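Local coordinates for protein beta-N-acetylglucosaminidase (Thermotoga maritima, PDB 3WO8) that probably releases terminal non-reducing N-acetyl-D-hexosamine residues from N-acetyl-beta-D-hexosaminides by hydrolysis, as a glycoside hydrolase of family 3, at residues B[24-35]-B[55-63]. Residues are numbered along the deposited sequence; the frame is centred on the assembly and turned at random.
Sequences FNDFNEEVKEII and LLMDFMSFL
Phe27 lays its ring against helix 55-63 so that CA of Phe59 stands 3.8 Å from the ring centroid, almost on the ring normal, a CH-pi contact. The ring gets there because chi1 of -178° swings CG away from the backbone N and toward the helix; its CZ meets Phe62 CB at 3.7 Å, while Leu55 CD2 and Asp58 OD2 lie at its edge, where weakly positive C-H groups suit a carboxylate oxygen. The Phe59 ring in turn directs its edge at the face of Phe24 in a T-shaped pair, centroids 5.5 Å apart and planes at 69°. Ile35 CD1 reaches another part of the Phe59 rim, and Val31 CG1 approaches its CZ. Flat rings suit this aromatic cluster because faces and edges can both be used. These are successive beta-alpha units of the TIM-barrel domain: strand 20-24 leads through the loop into helix 29-37, strand 42-45 follows, and helix 53-66 packs beside the first helix, their short segments crossing at -22°. Phe62 receives Lys32 CG over one face, 4.1 Å from the ring centroid, and Ile35 CG2 at its edge; the lysine's long aliphatic stem serves at this less buried margin. Were Phe27 an alanine, CA of Phe59 and CB of Phe62 would probably lose the ring they pack on, leaving a gap between loop and helix.

Asn28 N-caps helix 29-37, its OD1 accepting from Val31 N at 2.9 Å, while its ND2 donates to Asp26 OD2. Salt bridges join Asp26 to Arg387 and Asp58 to Lys467 of helix 462-471, whose Tyr466 touches Phe27.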
loop_
_atom_site.group_PDB
_atom_site.type_symbol
_atom_site.label_atom_id
_atom_site.label_comp_id
_atom_site.label_asym_id
_atom_site.label_seq_id
_atom_site.Cartn_x
_atom_site.Cartn_y
_atom_site.Cartn_z
ATOM N N PHE B 24 3.399 -3.375 19.711
ATOM C CA PHE B 24 2.744 -2.075 19.891
ATOM C C PHE B 24 1.561 -1.879 18.957
ATOM O O PHE B 24 1.679 -1.964 17.731
ATOM C CB PHE B 24 3.722 -0.920 19.681
ATOM C CG PHE B 24 4.961 -1.035 20.493
ATOM C CD1 PHE B 24 5.900 -1.982 20.188
ATOM C CD2 PHE B 24 5.184 -0.181 21.564
ATOM C CE1 PHE B 24 7.050 -2.088 20.942
ATOM C CE2 PHE B 24 6.329 -0.286 22.334
ATOM C CZ PHE B 24 7.261 -1.248 22.023
ATOM N N ASN B 25 0.420 -1.605 19.567
ATOM C CA ASN B 25 -0.794 -1.338 18.847
ATOM C C ASN B 25 -1.106 0.133 18.857
ATOM O O ASN B 25 -2.153 0.533 18.362
ATOM C CB ASN B 25 -1.969 -2.122 19.442
ATOM C CG ASN B 25 -3.126 -2.254 18.463
ATOM O OD1 ASN B 25 -4.291 -1.927 18.750
ATOM N ND2 ASN B 25 -2.804 -2.735 17.294
ATOM N N ASP B 26 -0.202 0.940 19.411
ATOM C CA ASP B 26 -0.389 2.389 19.409
ATOM C C ASP B 26 0.976 3.078 19.524
ATOM O O ASP B 26 2.025 2.442 19.717
ATOM C CB ASP B 26 -1.405 2.867 20.499
ATOM C CG ASP B 26 -1.992 4.308 20.223
ATOM O OD1 ASP B 26 -2.272 4.694 19.063
ATOM O OD2 ASP B 26 -2.177 5.084 21.174
ATOM N N PHE B 27 0.962 4.394 19.347
ATOM C CA PHE B 27 2.155 5.199 19.511
ATOM C C PHE B 27 1.824 6.535 20.232
ATOM O O PHE B 27 0.960 7.337 19.807
ATOM C CB PHE B 27 2.847 5.400 18.162
ATOM C CG PHE B 27 4.132 6.186 18.257
ATOM C CD1 PHE B 27 5.284 5.601 18.739
ATOM C CD2 PHE B 27 4.184 7.494 17.880
ATOM C CE1 PHE B 27 6.458 6.329 18.849
ATOM C CE2 PHE B 27 5.356 8.215 17.978
ATOM C CZ PHE B 27 6.490 7.636 18.473
ATOM N N ASN B 28 2.496 6.740 21.355
ATOM C CA ASN B 28 2.163 7.827 22.239
ATOM C C ASN B 28 3.237 7.979 23.290
ATOM O O ASN B 28 4.218 7.247 23.275
ATOM C CB ASN B 28 0.857 7.508 22.923
ATOM C CG ASN B 28 0.854 6.130 23.496
ATOM O OD1 ASN B 28 1.810 5.707 24.117
ATOM N ND2 ASN B 28 -0.209 5.402 23.248
ATOM N N GLU B 29 3.025 8.899 24.233
ATOM C CA GLU B 29 4.055 9.236 25.198
ATOM C C GLU B 29 4.452 8.037 26.072
ATOM O O GLU B 29 5.604 7.915 26.479
ATOM C CB GLU B 29 3.616 10.444 26.029
ATOM C CG GLU B 29 4.767 11.152 26.738
ATOM C CD GLU B 29 5.814 11.689 25.779
ATOM O OE1 GLU B 29 5.424 12.133 24.677
ATOM O OE2 GLU B 29 7.019 11.672 26.124
ATOM N N GLU B 30 3.518 7.134 26.338
ATOM C CA GLU B 30 3.829 5.953 27.146
ATOM C C GLU B 30 4.775 5.034 26.363
ATOM O O GLU B 30 5.795 4.586 26.888
ATOM C CB GLU B 30 2.538 5.214 27.539
ATOM C CG GLU B 30 2.715 3.984 28.442
ATOM C CD GLU B 30 1.395 3.269 28.722
ATOM O OE1 GLU B 30 0.362 3.943 28.711
ATOM O OE2 GLU B 30 1.364 2.050 28.950
ATOM N N VAL B 31 4.438 4.799 25.092
ATOM C CA VAL B 31 5.191 3.904 24.227
ATOM C C VAL B 31 6.624 4.369 24.108
ATOM O O VAL B 31 7.562 3.585 24.288
ATOM C CB VAL B 31 4.553 3.808 22.832
ATOM C CG1 VAL B 31 5.499 3.135 21.848
ATOM C CG2 VAL B 31 3.244 3.033 22.890
ATOM N N LYS B 32 6.780 5.650 23.811
ATOM C CA LYS B 32 8.094 6.295 23.770
ATOM C C LYS B 32 8.855 6.134 25.082
ATOM O O LYS B 32 10.074 5.942 25.069
ATOM C CB LYS B 32 7.976 7.790 23.493
ATOM C CG LYS B 32 7.345 8.186 22.164
ATOM C CD LYS B 32 7.691 9.640 21.824
ATOM C CE LYS B 32 6.545 10.428 21.198
ATOM N NZ LYS B 32 7.030 11.765 20.764
ATOM N N GLU B 33 8.147 6.219 26.208
ATOM C CA GLU B 33 8.808 6.158 27.518
ATOM C C GLU B 33 9.344 4.766 27.835
ATOM O O GLU B 33 10.482 4.642 28.221
ATOM C CB GLU B 33 7.901 6.707 28.620
ATOM C CG GLU B 33 7.806 8.237 28.578
ATOM C CD GLU B 33 6.699 8.846 29.466
ATOM O OE1 GLU B 33 6.751 10.062 29.734
ATOM O OE2 GLU B 33 5.760 8.140 29.899
ATOM N N ILE B 34 8.538 3.729 27.632
ATOM C CA ILE B 34 8.995 2.359 27.769
ATOM C C ILE B 34 10.217 2.197 26.920
ATOM O O ILE B 34 11.161 1.569 27.333
ATOM C CB ILE B 34 7.957 1.337 27.256
ATOM C CG1 ILE B 34 6.721 1.306 28.143
ATOM C CG2 ILE B 34 8.531 -0.077 27.214
ATOM C CD1 ILE B 34 6.934 0.557 29.446
ATOM N N ILE B 35 10.193 2.726 25.701
ATOM C CA ILE B 35 11.254 2.420 24.739
ATOM C C ILE B 35 12.558 3.067 25.163
ATOM O O ILE B 35 13.609 2.412 25.141
ATOM C CB ILE B 35 10.840 2.743 23.270
ATOM C CG1 ILE B 35 9.903 1.638 22.753
ATOM C CG2 ILE B 35 12.044 2.823 22.339
ATOM C CD1 ILE B 35 9.039 2.040 21.578
ATOM N N LEU B 55 0.909 7.883 12.064
ATOM C CA LEU B 55 1.557 7.282 13.239
ATOM C C LEU B 55 2.720 6.381 12.848
ATOM O O LEU B 55 3.783 6.468 13.409
ATOM C CB LEU B 55 0.602 6.399 14.036
ATOM C CG LEU B 55 -0.273 6.952 15.141
ATOM C CD1 LEU B 55 -0.787 5.712 15.858
ATOM C CD2 LEU B 55 0.488 7.909 16.084
ATOM N N LEU B 56 2.479 5.465 11.919
ATOM C CA LEU B 56 3.543 4.613 11.441
ATOM C C LEU B 56 4.771 5.432 11.117
ATOM O O LEU B 56 5.875 5.061 11.464
ATOM C CB LEU B 56 3.125 3.829 10.199
ATOM C CG LEU B 56 4.275 2.965 9.708
ATOM C CD1 LEU B 56 4.745 2.003 10.808
ATOM C CD2 LEU B 56 3.880 2.232 8.468
ATOM N N MET B 57 4.565 6.572 10.476
ATOM C CA MET B 57 5.683 7.432 10.143
ATOM C C MET B 57 6.381 8.015 11.364
ATOM O O MET B 57 7.602 8.018 11.458
ATOM C CB MET B 57 5.245 8.546 9.182
ATOM C CG MET B 57 4.905 8.052 7.769
ATOM S SD MET B 57 3.996 9.275 6.798
ATOM C CE MET B 57 3.869 8.277 5.303
ATOM N N ASP B 58 5.635 8.533 12.311
ATOM C CA ASP B 58 6.285 9.163 13.456
ATOM C C ASP B 58 6.941 8.113 14.297
ATOM O O ASP B 58 7.970 8.363 14.878
ATOM C CB ASP B 58 5.297 9.932 14.296
ATOM C CG ASP B 58 5.951 11.036 15.083
ATOM O OD1 ASP B 58 6.810 11.723 14.483
ATOM O OD2 ASP B 58 5.592 11.225 16.276
ATOM N N PHE B 59 6.378 6.915 14.321
ATOM C CA PHE B 59 6.973 5.837 15.087
ATOM C C PHE B 59 8.316 5.475 14.482
ATOM O O PHE B 59 9.262 5.280 15.181
ATOM C CB PHE B 59 6.005 4.633 15.153
ATOM C CG PHE B 59 6.274 3.640 16.276
ATOM C CD1 PHE B 59 7.247 3.852 17.240
ATOM C CD2 PHE B 59 5.527 2.481 16.344
ATOM C CE1 PHE B 59 7.477 2.918 18.221
ATOM C CE2 PHE B 59 5.724 1.555 17.330
ATOM C CZ PHE B 59 6.705 1.767 18.271
ATOM N N MET B 60 8.414 5.413 13.169
ATOM C CA MET B 60 9.675 5.000 12.525
ATOM C C MET B 60 10.692 6.119 12.682
ATOM O O MET B 60 11.866 5.887 12.857
ATOM C CB MET B 60 9.445 4.723 11.028
ATOM C CG MET B 60 8.672 3.453 10.723
ATOM S SD MET B 60 9.719 2.047 11.108
ATOM C CE MET B 60 8.742 0.702 10.476
ATOM N N SER B 61 10.237 7.352 12.571
ATOM C CA SER B 61 11.109 8.483 12.797
ATOM C C SER B 61 11.699 8.483 14.205
ATOM O O SER B 61 12.864 8.758 14.394
ATOM C CB SER B 61 10.324 9.770 12.654
ATOM O OG SER B 61 11.178 10.857 12.874
ATOM N N PHE B 62 10.856 8.217 15.189
ATOM C CA PHE B 62 11.281 8.040 16.565
ATOM C C PHE B 62 12.275 6.881 16.697
ATOM O O PHE B 62 13.326 7.055 17.310
ATOM C CB PHE B 62 10.064 7.816 17.473
ATOM C CG PHE B 62 10.419 7.414 18.861
ATOM C CD1 PHE B 62 10.806 8.371 19.793
ATOM C CD2 PHE B 62 10.390 6.076 19.238
ATOM C CE1 PHE B 62 11.142 8.013 21.089
ATOM C CE2 PHE B 62 10.737 5.705 20.526
ATOM C CZ PHE B 62 11.101 6.682 21.454
ATOM N N LEU B 63 11.970 5.716 16.153
ATOM C CA LEU B 63 12.855 4.589 16.382
ATOM C C LEU B 63 14.171 4.928 15.765
ATOM O O LEU B 63 15.255 4.526 16.230
ATOM C CB LEU B 63 12.327 3.327 15.756
ATOM C CG LEU B 63 11.065 2.847 16.440
ATOM C CD1 LEU B 63 10.339 1.804 15.598
ATOM C CD2 LEU B 63 11.411 2.288 17.815
#